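Local coordinates for protein decaprenyl diphosphate synthase (Rhodobacter capsulatus, PDB 3MZV) that probably builds a long all-trans polyprenyl diphosphate, a precursor of quinone side chains, by adding isopentenyl diphosphate units to farnesyl diphosphate with the help of magnesium, at residues Glu20-Val25 / Leu56-Thr61; Ala27-Arg32 / Leu78-Glu83; Met141-Asn146 / Phe184-Glu189. All blocks are in the same frame, centred on the assembly; numbering follows the deposited sequence.

In the fold
All three contacts are helix-to-helix packing within one end of the all-helical isoprenoid synthase fold. Contacts 1 and 2 both use helix 19-32, which lies first on helix 56-67 and then on helix 74-96. Their centres are about 9 Å apart, and their segments alternate along the chain. Contact 3 follows both in sequence and pairs helix 138-161 with helix 169-194. Its centre is about 15 Å from each of the others. Thr61 of contact 1 is probably hydrogen-bonded to Ala187 of contact 3, and Leu144 of contact 3 packs on Val82 of contact 2. The packing thus runs from helix 19-32 near the N-terminus into the helical core and on to the subunit interface.

Contact 1 of 3, residues Glu20-Val25 / Leu56-Thr61; sequences EDMAAV and LRPMLT
Next to Met22, which packs on Pro58 and Met59, the carboxylate oxygen OD2 of Asp21 has two partners. Arg66 meets it through NE in a salt bridge, and His75 adds a weak hydrogen bond through NE2. Arg66 belongs to helix 56-67, so this buried charge ties the two helices together beyond the apolar contact. The contact itself is made by carbon and sulfur. Met22 points toward helix 56-67 and folds at both outer torsions, chi2 -56° and chi3 -40°. The bent chain brings SD against both Pro58 and Met59. Met22 SD lies 4.2 Å from Pro58 CB, on the ring of the proline. The same SD lies 4.2 Å from Met59 CG. Further back along the chain, Met22 CG meets Met59 CE at 4.0 Å. The two methionine chains touch at these two points and cross at about a right angle. Met59 reaches across because its chain is extended beyond CG, which carries the terminal methyl to Met22.

Pro58 ends the GGKxxRP sequence characteristic of these trans-prenyltransferases. In relatives this sequence helps to bind isopentenyl diphosphate. Helix 19-32 packs against the first turns of the helix that begins there. The nearest CA atoms are those of Met22 and Met59, 7.4 Å apart. All three residues in direct touch are buried.

Val25, one turn after Met22, points the same way but stays more distant. Its CG1 is 4.5 Å from Pro58 CB, and it also packs on Leu62, one turn after Pro58, and on Val76 and Ala79 of helix 74-96.

Contact 2 of 3, residues Ala27-Arg32 / Leu78-Glu83; sequences ALIRER and LAATVE
Ile29 and Leu28 supply the apolar part of this contact, and both meet Ala80. Ile29 CG1 is 4.0 Å from Ala80 CB. Leu28 brings its CD2 methyl to the same CB at 4.3 Å. The small alanine lies where the backbones come closest, with the CA atoms of Ile29 and Ala80 6.0 Å apart. The extended chain of Ile29 then continues past Ala80, and its CD1 rests on the aliphatic part of Glu83, 3.9 Å from Glu83 CG. Phe84 covers Ile29 as well.

The axes of the two short segments come within 9.5 Å and cross at -59°. Helix 74-96 is one of the long central helices of the isoprenoid synthase fold and leads to the first aspartate-rich motif of the family. Helix 19-32 lies across the first half of it.

The charged groups are paired elsewhere. Glu83 is buried and offers CB and CG to Ile29. Its chain bends at chi2, 78°, and its OE2 forms a salt bridge with Arg55. Glu31 and Arg32 pair within helix 19-32. Arg32 NE donates to Glu31 OE2 at 3.0 Å in a nearly straight bond of 165°. The acceptor is close to the guanidinium plane. Arg32 NH2 reaches Asp134 in a second salt bridge, so two carboxylates hold this guanidinium.

Contact 3 of 3, residues Met141-Asn146 / Phe184-Glu189; sequences MEILAN and FSAATE
Ala186 CB rests against both Ile143 and Leu144, and this is the enclosed part of the contact. Ile143 CG2 and Leu144 CD2 each come to 4.0 Å from Ala186 CB. Ala186 and Leu144 are both buried. Leu144 does not aim straight at the partner helix, but its CD2 end swings nearer. It also packs on Leu78, Thr81 and Val82 of helix 74-96.

The other part, between Ile143 and Glu189, is partly open to solvent, although single atoms come closer there. The chain of Glu189 is extended, with chi1 at -174° and chi2 at 177°, so its carboxylate is carried out over Ile143. Glu189 OE1 lies 3.5 Å from Ile143 CG2 and 3.6 Å from Ile143 CD1. The carboxylate carbon, Glu189 CD, is also 3.6 Å from Ile143 CD1. These are van der Waals contacts of a charged group with methyls. Glu189 also packs on Val202 and Phe206 of helix 199-224.

The two helix segments are antiparallel, at 170°, and their axes pass 9.7 Å apart. They form one of the close helix pairs of the isoprenoid synthase core, with the CA atoms of Leu144 and Ala186 6.3 Å apart. With the branches of Ile143 cut back to an alanine here, Ala186 CB is likely to lose one of its two neighbours and the Glu189 carboxylate its apolar backing.

Another face of helix 138-161 meets the second subunit, where Glu142 OE2 is hydrogen-bonded to NE2 of Gln130 and Asn146 OD1 to NH1 of Arg127, both residues of that subunit.

Contact 1 of 3, residues Glu20-Val25 / Leu56-Thr61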
ATOM      1  N   GLU B  20       5.353  -9.130 -27.949  1.00 44.53           N
ATOM      2  CA  GLU B  20       4.939 -10.416 -27.439  1.00 43.46           C
ATOM      3  C   GLU B  20       5.021 -10.494 -25.923  1.00 42.25           C
ATOM      4  O   GLU B  20       4.121 -11.034 -25.280  1.00 39.55           O
ATOM      5  CB  GLU B  20       5.791 -11.480 -28.060  1.00 43.69           C
ATOM      6  CG  GLU B  20       5.588 -12.805 -27.490  1.00 45.78           C
ATOM      7  CD  GLU B  20       5.993 -13.899 -28.435  1.00 49.83           C
ATOM      8  OE1 GLU B  20       6.612 -13.611 -29.479  1.00 53.68           O
ATOM      9  OE2 GLU B  20       5.655 -15.053 -28.131  1.00 47.12           O
ATOM     10  N   ASP B  21       6.118  -9.974 -25.355  1.00 40.54           N
ATOM     11  CA  ASP B  21       6.278  -9.963 -23.905  1.00 40.05           C
ATOM     12  C   ASP B  21       5.240  -9.050 -23.249  1.00 39.69           C
ATOM     13  O   ASP B  21       4.748  -9.341 -22.166  1.00 38.39           O
ATOM     14  CB  ASP B  21       7.710  -9.469 -23.566  1.00 39.10           C
ATOM     15  CG  ASP B  21       8.779 -10.586 -23.727  1.00 39.63           C
ATOM     16  OD1 ASP B  21       8.435 -11.771 -23.869  1.00 35.80           O
ATOM     17  OD2 ASP B  21       9.974 -10.278 -23.696  1.00 36.46           O
ATOM     18  N   MET B  22       4.939  -7.933 -23.901  1.00 40.49           N
ATOM     19  CA  MET B  22       4.039  -6.926 -23.310  1.00 42.07           C
ATOM     20  C   MET B  22       2.610  -7.497 -23.323  1.00 42.62           C
ATOM     21  O   MET B  22       1.814  -7.178 -22.437  1.00 42.03           O
ATOM     22  CB  MET B  22       4.106  -5.581 -24.046  1.00 42.35           C
ATOM     23  CG  MET B  22       5.171  -4.579 -23.491  1.00 44.21           C
ATOM     24  SD  MET B  22       5.039  -4.146 -21.719  1.00 40.44           S
ATOM     25  CE  MET B  22       3.272  -4.002 -21.533  1.00 44.52           C
ATOM     26  N   ALA B  23       2.314  -8.354 -24.313  1.00 43.06           N
ATOM     27  CA  ALA B  23       1.050  -9.096 -24.350  1.00 43.70           C
ATOM     28  C   ALA B  23       0.965 -10.012 -23.127  1.00 43.97           C
ATOM     29  O   ALA B  23      -0.087 -10.082 -22.452  1.00 42.60           O
ATOM     30  CB  ALA B  23       0.934  -9.903 -25.624  1.00 44.45           C
ATOM     31  N   ALA B  24       2.059 -10.716 -22.833  1.00 42.36           N
ATOM     32  CA  ALA B  24       2.082 -11.588 -21.683  1.00 42.89           C
ATOM     33  C   ALA B  24       1.981 -10.767 -20.382  1.00 41.93           C
ATOM     34  O   ALA B  24       1.383 -11.210 -19.406  1.00 43.03           O
ATOM     35  CB  ALA B  24       3.357 -12.471 -21.717  1.00 42.32           C
ATOM     36  N   VAL B  25       2.550  -9.569 -20.358  1.00 41.79           N
ATOM     37  CA  VAL B  25       2.422  -8.681 -19.199  1.00 40.71           C
ATOM     38  C   VAL B  25       0.946  -8.286 -18.995  1.00 43.25           C
ATOM     39  O   VAL B  25       0.379  -8.515 -17.918  1.00 42.66           O
ATOM     40  CB  VAL B  25       3.353  -7.447 -19.333  1.00 40.73           C
ATOM     41  CG1 VAL B  25       3.033  -6.378 -18.319  1.00 36.90           C
ATOM     42  CG2 VAL B  25       4.821  -7.919 -19.171  1.00 34.21           C
ATOM     43  N   LEU B  56       6.247   2.909 -20.059  1.00 49.79           N
ATOM     44  CA  LEU B  56       7.703   2.857 -20.132  1.00 47.55           C
ATOM     45  C   LEU B  56       8.249   1.880 -19.091  1.00 44.41           C
ATOM     46  O   LEU B  56       9.235   1.198 -19.332  1.00 41.65           O
ATOM     47  CB  LEU B  56       8.361   4.200 -19.835  1.00 47.47           C
ATOM     48  CG  LEU B  56       8.464   5.271 -20.906  1.00 51.79           C
ATOM     49  CD1 LEU B  56       9.447   6.349 -20.472  1.00 53.40           C
ATOM     50  CD2 LEU B  56       8.885   4.640 -22.232  1.00 53.07           C
ATOM     51  N   ARG B  57       7.632   1.889 -17.908  1.00 41.15           N
ATOM     52  CA  ARG B  57       8.216   1.178 -16.780  1.00 38.97           C
ATOM     53  C   ARG B  57       8.239  -0.340 -16.979  1.00 36.66           C
ATOM     54  O   ARG B  57       9.299  -0.913 -16.855  1.00 35.48           O
ATOM     55  CB  ARG B  57       7.585   1.623 -15.462  1.00 37.93           C
ATOM     56  CG  ARG B  57       7.820   3.117 -15.159  1.00 38.21           C
ATOM     57  CD  ARG B  57       6.867   3.576 -14.088  1.00 38.04           C
ATOM     58  NE  ARG B  57       6.972   4.981 -13.711  1.00 39.74           N
ATOM     59  CZ  ARG B  57       6.408   5.995 -14.370  1.00 37.52           C
ATOM     60  NH1 ARG B  57       5.789   5.803 -15.514  1.00 42.02           N
ATOM     61  NH2 ARG B  57       6.537   7.226 -13.907  1.00 39.52           N
ATOM     62  N   PRO B  58       7.113  -0.980 -17.325  1.00 35.51           N
ATOM     63  CA  PRO B  58       7.267  -2.399 -17.600  1.00 34.88           C
ATOM     64  C   PRO B  58       8.155  -2.699 -18.807  1.00 35.08           C
ATOM     65  O   PRO B  58       8.843  -3.719 -18.806  1.00 33.39           O
ATOM     66  CB  PRO B  58       5.833  -2.863 -17.849  1.00 35.15           C
ATOM     67  CG  PRO B  58       5.088  -1.600 -18.223  1.00 36.13           C
ATOM     68  CD  PRO B  58       5.691  -0.603 -17.328  1.00 35.82           C
ATOM     69  N   MET B  59       8.149  -1.820 -19.828  1.00 34.75           N
ATOM     70  CA  MET B  59       9.051  -2.031 -20.965  1.00 35.60           C
ATOM     71  C   MET B  59      10.497  -2.052 -20.561  1.00 33.75           C
ATOM     72  O   MET B  59      11.308  -2.750 -21.182  1.00 32.70           O
ATOM     73  CB  MET B  59       8.891  -0.964 -22.066  1.00 36.65           C
ATOM     74  CG  MET B  59       7.575  -0.964 -22.679  1.00 40.39           C
ATOM     75  SD  MET B  59       7.566  -0.059 -24.298  1.00 45.52           S
ATOM     76  CE  MET B  59       6.195  -1.010 -24.853  1.00 44.76           C
ATOM     77  N   LEU B  60      10.835  -1.246 -19.581  1.00 33.16           N
ATOM     78  CA  LEU B  60      12.216  -1.135 -19.133  1.00 33.23           C
ATOM     79  C   LEU B  60      12.671  -2.472 -18.546  1.00 32.51           C
ATOM     80  O   LEU B  60      13.824  -2.878 -18.744  1.00 30.33           O
ATOM     81  CB  LEU B  60      12.383  -0.017 -18.108  1.00 32.98           C
ATOM     82  CG  LEU B  60      12.523   1.422 -18.674  1.00 37.93           C
ATOM     83  CD1 LEU B  60      12.769   2.411 -17.540  1.00 43.74           C
ATOM     84  CD2 LEU B  60      13.646   1.531 -19.648  1.00 39.75           C
ATOM     85  N   THR B  61      11.772  -3.137 -17.803  1.00 30.47           N
ATOM     86  CA  THR B  61      12.121  -4.435 -17.220  1.00 29.59           C
ATOM     87  C   THR B  61      12.297  -5.485 -18.290  1.00 31.41           C
ATOM     88  O   THR B  61      13.295  -6.213 -18.305  1.00 31.31           O
ATOM     89  CB  THR B  61      11.045  -4.881 -16.245  1.00 29.38           C
ATOM     90  OG1 THR B  61      11.044  -3.993 -15.145  1.00 28.40           O
ATOM     91  CG2 THR B  61      11.253  -6.365 -15.758  1.00 29.04           C
TER

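Contact 2 of 3, residues Ala27-Arg32 / Leu78-Glu83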
ATOM      1  N   ALA B  27      -1.673  -9.753 -19.984  1.00 46.01           N
ATOM      2  CA  ALA B  27      -2.397 -10.935 -19.522  1.00 45.62           C
ATOM      3  C   ALA B  27      -2.313 -11.252 -18.004  1.00 46.13           C
ATOM      4  O   ALA B  27      -3.319 -11.608 -17.357  1.00 44.64           O
ATOM      5  CB  ALA B  27      -1.962 -12.144 -20.333  1.00 45.90           C
ATOM      6  N   LEU B  28      -1.112 -11.166 -17.459  1.00 43.79           N
ATOM      7  CA  LEU B  28      -0.876 -11.437 -16.065  1.00 44.33           C
ATOM      8  C   LEU B  28      -1.528 -10.374 -15.192  1.00 44.10           C
ATOM      9  O   LEU B  28      -2.043 -10.695 -14.111  1.00 45.32           O
ATOM     10  CB  LEU B  28       0.650 -11.479 -15.826  1.00 43.15           C
ATOM     11  CG  LEU B  28       1.227 -12.254 -14.655  1.00 44.45           C
ATOM     12  CD1 LEU B  28       0.681 -13.685 -14.457  1.00 40.77           C
ATOM     13  CD2 LEU B  28       2.777 -12.236 -14.892  1.00 39.65           C
ATOM     14  N   ILE B  29      -1.499  -9.127 -15.655  1.00 44.75           N
ATOM     15  CA  ILE B  29      -2.146  -7.981 -14.997  1.00 45.84           C
ATOM     16  C   ILE B  29      -3.665  -8.200 -14.864  1.00 48.53           C
ATOM     17  O   ILE B  29      -4.254  -8.052 -13.780  1.00 47.78           O
ATOM     18  CB  ILE B  29      -1.837  -6.660 -15.758  1.00 46.19           C
ATOM     19  CG1 ILE B  29      -0.383  -6.225 -15.500  1.00 43.14           C
ATOM     20  CG2 ILE B  29      -2.796  -5.488 -15.313  1.00 48.01           C
ATOM     21  CD1 ILE B  29      -0.033  -4.843 -16.029  1.00 43.18           C
ATOM     22  N   ARG B  30      -4.285  -8.567 -15.975  1.00 49.68           N
ATOM     23  CA  ARG B  30      -5.713  -8.800 -15.997  1.00 52.23           C
ATOM     24  C   ARG B  30      -6.028  -9.972 -15.048  1.00 52.87           C
ATOM     25  O   ARG B  30      -6.979  -9.915 -14.255  1.00 54.37           O
ATOM     26  CB  ARG B  30      -6.187  -9.054 -17.445  1.00 52.96           C
ATOM     27  N   GLU B  31      -5.177 -10.994 -15.060  1.00 52.00           N
ATOM     28  CA  GLU B  31      -5.379 -12.153 -14.205  1.00 52.48           C
ATOM     29  C   GLU B  31      -5.243 -11.798 -12.708  1.00 51.56           C
ATOM     30  O   GLU B  31      -6.103 -12.185 -11.903  1.00 52.53           O
ATOM     31  CB  GLU B  31      -4.445 -13.288 -14.654  1.00 52.20           C
ATOM     32  CG  GLU B  31      -4.213 -14.438 -13.718  1.00 54.13           C
ATOM     33  CD  GLU B  31      -2.961 -15.236 -14.126  1.00 57.09           C
ATOM     34  OE1 GLU B  31      -2.735 -15.371 -15.367  1.00 60.39           O
ATOM     35  OE2 GLU B  31      -2.195 -15.709 -13.231  1.00 56.15           O
ATOM     36  N   ARG B  32      -4.219 -11.038 -12.336  1.00 49.24           N
ATOM     37  CA  ARG B  32      -3.969 -10.795 -10.918  1.00 48.00           C
ATOM     38  C   ARG B  32      -4.743  -9.605 -10.309  1.00 47.78           C
ATOM     39  O   ARG B  32      -4.814  -9.501  -9.073  1.00 47.97           O
ATOM     40  CB  ARG B  32      -2.453 -10.635 -10.655  1.00 47.09           C
ATOM     41  CG  ARG B  32      -1.616 -11.858 -11.007  1.00 45.01           C
ATOM     42  CD  ARG B  32      -2.105 -13.123 -10.337  1.00 47.02           C
ATOM     43  NE  ARG B  32      -1.329 -14.276 -10.791  1.00 45.75           N
ATOM     44  CZ  ARG B  32      -0.377 -14.870 -10.085  1.00 44.00           C
ATOM     45  NH1 ARG B  32      -0.064 -14.437  -8.849  1.00 40.98           N
ATOM     46  NH2 ARG B  32       0.255 -15.920 -10.613  1.00 42.60           N
ATOM     47  N   LEU B  78       7.946  -9.753 -13.389  1.00 31.16           N
ATOM     48  CA  LEU B  78       8.563  -8.565 -12.830  1.00 30.39           C
ATOM     49  C   LEU B  78       8.021  -7.278 -13.458  1.00 30.16           C
ATOM     50  O   LEU B  78       7.760  -6.291 -12.738  1.00 28.98           O
ATOM     51  CB  LEU B  78      10.095  -8.630 -13.026  1.00 30.07           C
ATOM     52  CG  LEU B  78      10.769  -9.761 -12.206  1.00 33.24           C
ATOM     53  CD1 LEU B  78      12.288  -9.858 -12.436  1.00 34.15           C
ATOM     54  CD2 LEU B  78      10.510  -9.526 -10.759  1.00 37.21           C
ATOM     55  N   ALA B  79       7.885  -7.288 -14.776  1.00 30.47           N
ATOM     56  CA  ALA B  79       7.296  -6.137 -15.516  1.00 31.59           C
ATOM     57  C   ALA B  79       5.846  -5.847 -15.053  1.00 31.29           C
ATOM     58  O   ALA B  79       5.500  -4.669 -14.829  1.00 30.38           O
ATOM     59  CB  ALA B  79       7.368  -6.324 -16.994  1.00 31.12           C
ATOM     60  N   ALA B  80       5.042  -6.901 -14.863  1.00 30.76           N
ATOM     61  CA  ALA B  80       3.691  -6.735 -14.332  1.00 30.64           C
ATOM     62  C   ALA B  80       3.709  -6.113 -12.898  1.00 31.45           C
ATOM     63  O   ALA B  80       2.951  -5.212 -12.574  1.00 30.74           O
ATOM     64  CB  ALA B  80       2.959  -8.021 -14.342  1.00 30.39           C
ATOM     65  N   THR B  81       4.635  -6.575 -12.068  1.00 30.75           N
ATOM     66  CA  THR B  81       4.757  -6.060 -10.725  1.00 31.75           C
ATOM     67  C   THR B  81       5.142  -4.585 -10.710  1.00 31.36           C
ATOM     68  O   THR B  81       4.541  -3.780  -9.992  1.00 31.04           O
ATOM     69  CB  THR B  81       5.797  -6.907  -9.856  1.00 30.20           C
ATOM     70  OG1 THR B  81       5.389  -8.280  -9.786  1.00 31.43           O
ATOM     71  CG2 THR B  81       5.928  -6.312  -8.468  1.00 31.44           C
ATOM     72  N   VAL B  82       6.099  -4.211 -11.537  1.00 31.81           N
ATOM     73  CA  VAL B  82       6.483  -2.806 -11.708  1.00 31.04           C
ATOM     74  C   VAL B  82       5.261  -1.953 -12.129  1.00 32.31           C
ATOM     75  O   VAL B  82       5.022  -0.890 -11.594  1.00 32.18           O
ATOM     76  CB  VAL B  82       7.610  -2.708 -12.747  1.00 31.40           C
ATOM     77  CG1 VAL B  82       7.794  -1.276 -13.230  1.00 33.05           C
ATOM     78  CG2 VAL B  82       8.908  -3.220 -12.133  1.00 29.14           C
ATOM     79  N   GLU B  83       4.454  -2.455 -13.031  1.00 33.67           N
ATOM     80  CA  GLU B  83       3.297  -1.720 -13.436  1.00 35.71           C
ATOM     81  C   GLU B  83       2.233  -1.648 -12.354  1.00 35.84           C
ATOM     82  O   GLU B  83       1.604  -0.595 -12.193  1.00 36.48           O
ATOM     83  CB  GLU B  83       2.693  -2.327 -14.678  1.00 37.27           C
ATOM     84  CG  GLU B  83       1.643  -1.405 -15.280  1.00 43.10           C
ATOM     85  CD  GLU B  83       2.203  -0.249 -16.069  1.00 51.70           C
ATOM     86  OE1 GLU B  83       3.202   0.402 -15.656  1.00 57.15           O
ATOM     87  OE2 GLU B  83       1.598   0.040 -17.134  1.00 59.74           O
TER

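Contact 3 of 3, residues Met141-Asn146 / Phe184-Glu189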
ATOM      1  N   MET B 141      12.639  -9.258  -5.209  1.00 29.00           N
ATOM      2  CA  MET B 141      11.577  -8.905  -4.313  1.00 29.97           C
ATOM      3  C   MET B 141      12.018  -7.847  -3.321  1.00 30.19           C
ATOM      4  O   MET B 141      11.276  -6.916  -3.064  1.00 30.58           O
ATOM      5  CB  MET B 141      11.066 -10.136  -3.517  1.00 29.50           C
ATOM      6  CG  MET B 141      10.359 -11.180  -4.379  1.00 32.95           C
ATOM      7  SD  MET B 141       9.598 -12.582  -3.416  1.00 23.31           S
ATOM      8  CE  MET B 141       8.259 -11.738  -2.551  1.00 33.05           C
ATOM      9  N   GLU B 142      13.194  -8.021  -2.713  1.00 29.14           N
ATOM     10  CA  GLU B 142      13.702  -7.035  -1.805  1.00 29.99           C
ATOM     11  C   GLU B 142      13.886  -5.677  -2.515  1.00 29.44           C
ATOM     12  O   GLU B 142      13.574  -4.639  -1.959  1.00 29.84           O
ATOM     13  CB  GLU B 142      15.043  -7.527  -1.186  1.00 30.09           C
ATOM     14  CG  GLU B 142      15.650  -6.649  -0.085  1.00 33.69           C
ATOM     15  CD  GLU B 142      16.340  -5.337  -0.517  1.00 36.93           C
ATOM     16  OE1 GLU B 142      16.803  -5.204  -1.658  1.00 34.74           O
ATOM     17  OE2 GLU B 142      16.413  -4.435   0.341  1.00 35.49           O
ATOM     18  N   ILE B 143      14.381  -5.705  -3.739  1.00 30.36           N
ATOM     19  CA  ILE B 143      14.583  -4.487  -4.521  1.00 30.32           C
ATOM     20  C   ILE B 143      13.279  -3.747  -4.803  1.00 30.83           C
ATOM     21  O   ILE B 143      13.211  -2.536  -4.667  1.00 30.54           O
ATOM     22  CB  ILE B 143      15.291  -4.845  -5.849  1.00 30.48           C
ATOM     23  CG1 ILE B 143      16.780  -5.147  -5.526  1.00 33.97           C
ATOM     24  CG2 ILE B 143      15.130  -3.721  -6.923  1.00 29.12           C
ATOM     25  CD1 ILE B 143      17.671  -5.622  -6.675  1.00 32.89           C
ATOM     26  N   LEU B 144      12.266  -4.479  -5.232  1.00 28.91           N
ATOM     27  CA  LEU B 144      10.988  -3.874  -5.572  1.00 30.29           C
ATOM     28  C   LEU B 144      10.243  -3.393  -4.320  1.00 30.95           C
ATOM     29  O   LEU B 144       9.585  -2.343  -4.362  1.00 31.65           O
ATOM     30  CB  LEU B 144      10.182  -4.828  -6.412  1.00 31.14           C
ATOM     31  CG  LEU B 144      10.643  -5.086  -7.864  1.00 33.43           C
ATOM     32  CD1 LEU B 144       9.791  -6.140  -8.507  1.00 31.56           C
ATOM     33  CD2 LEU B 144      10.588  -3.825  -8.672  1.00 33.32           C
ATOM     34  N   ALA B 145      10.398  -4.100  -3.192  1.00 30.82           N
ATOM     35  CA  ALA B 145       9.854  -3.643  -1.914  1.00 30.79           C
ATOM     36  C   ALA B 145      10.499  -2.361  -1.458  1.00 31.96           C
ATOM     37  O   ALA B 145       9.834  -1.399  -1.031  1.00 30.37           O
ATOM     38  CB  ALA B 145       9.996  -4.771  -0.803  1.00 30.64           C
ATOM     39  N   ASN B 146      11.831  -2.354  -1.493  1.00 32.19           N
ATOM     40  CA  ASN B 146      12.558  -1.148  -1.149  1.00 33.64           C
ATOM     41  C   ASN B 146      12.154   0.050  -2.024  1.00 34.56           C
ATOM     42  O   ASN B 146      11.872   1.144  -1.511  1.00 35.17           O
ATOM     43  CB  ASN B 146      14.072  -1.404  -1.222  1.00 33.19           C
ATOM     44  CG  ASN B 146      14.883  -0.149  -0.895  1.00 37.13           C
ATOM     45  OD1 ASN B 146      14.971   0.245   0.256  1.00 38.54           O
ATOM     46  ND2 ASN B 146      15.471   0.486  -1.940  1.00 37.48           N
ATOM     47  N   PHE B 184      12.026   3.445 -11.917  1.00 32.49           N
ATOM     48  CA  PHE B 184      12.713   3.219 -13.210  1.00 32.20           C
ATOM     49  C   PHE B 184      13.996   2.413 -12.987  1.00 30.88           C
ATOM     50  O   PHE B 184      14.264   1.472 -13.705  1.00 31.39           O
ATOM     51  CB  PHE B 184      13.173   4.548 -13.867  1.00 33.11           C
ATOM     52  CG  PHE B 184      12.143   5.267 -14.646  1.00 34.73           C
ATOM     53  CD1 PHE B 184      10.973   5.679 -14.077  1.00 37.75           C
ATOM     54  CD2 PHE B 184      12.432   5.702 -15.926  1.00 36.30           C
ATOM     55  CE1 PHE B 184      10.049   6.435 -14.809  1.00 37.23           C
ATOM     56  CE2 PHE B 184      11.527   6.465 -16.633  1.00 37.43           C
ATOM     57  CZ  PHE B 184      10.320   6.795 -16.084  1.00 34.99           C
ATOM     58  N   SER B 185      14.802   2.801 -12.004  1.00 32.21           N
ATOM     59  CA  SER B 185      16.026   2.080 -11.696  1.00 31.46           C
ATOM     60  C   SER B 185      15.783   0.643 -11.192  1.00 32.15           C
ATOM     61  O   SER B 185      16.513  -0.281 -11.591  1.00 31.63           O
ATOM     62  CB  SER B 185      16.937   2.827 -10.711  1.00 31.60           C
ATOM     63  OG  SER B 185      16.351   3.149  -9.460  1.00 32.40           O
ATOM     64  N   ALA B 186      14.795   0.473 -10.326  1.00 31.98           N
ATOM     65  CA  ALA B 186      14.366  -0.880  -9.903  1.00 31.86           C
ATOM     66  C   ALA B 186      13.960  -1.716 -11.109  1.00 31.25           C
ATOM     67  O   ALA B 186      14.330  -2.916 -11.214  1.00 33.98           O
ATOM     68  CB  ALA B 186      13.169  -0.808  -8.843  1.00 30.45           C
ATOM     69  N   ALA B 187      13.171  -1.131 -12.012  1.00 32.56           N
ATOM     70  CA  ALA B 187      12.658  -1.843 -13.186  1.00 30.78           C
ATOM     71  C   ALA B 187      13.780  -2.435 -14.027  1.00 31.90           C
ATOM     72  O   ALA B 187      13.705  -3.610 -14.418  1.00 32.10           O
ATOM     73  CB  ALA B 187      11.735  -0.949 -14.083  1.00 30.94           C
ATOM     74  N   THR B 188      14.804  -1.629 -14.323  1.00 31.65           N
ATOM     75  CA  THR B 188      15.876  -2.076 -15.166  1.00 31.86           C
ATOM     76  C   THR B 188      16.772  -3.037 -14.404  1.00 31.34           C
ATOM     77  O   THR B 188      17.135  -4.069 -14.950  1.00 30.88           O
ATOM     78  CB  THR B 188      16.718  -0.890 -15.729  1.00 32.60           C
ATOM     79  OG1 THR B 188      17.126  -0.044 -14.666  1.00 35.90           O
ATOM     80  CG2 THR B 188      15.874  -0.095 -16.705  1.00 31.88           C
ATOM     81  N   GLU B 189      17.087  -2.703 -13.166  1.00 30.46           N
ATOM     82  CA  GLU B 189      17.933  -3.534 -12.328  1.00 32.39           C
ATOM     83  C   GLU B 189      17.392  -4.976 -12.198  1.00 32.56           C
ATOM     84  O   GLU B 189      18.141  -5.922 -12.304  1.00 34.39           O
ATOM     85  CB  GLU B 189      18.020  -2.930 -10.938  1.00 33.61           C
ATOM     86  CG  GLU B 189      18.997  -3.631  -9.983  1.00 35.59           C
ATOM     87  CD  GLU B 189      19.153  -2.992  -8.588  1.00 38.72           C
ATOM     88  OE1 GLU B 189      18.212  -2.389  -8.058  1.00 36.75           O
ATOM     89  OE2 GLU B 189      20.267  -3.108  -8.019  1.00 42.79           O
TER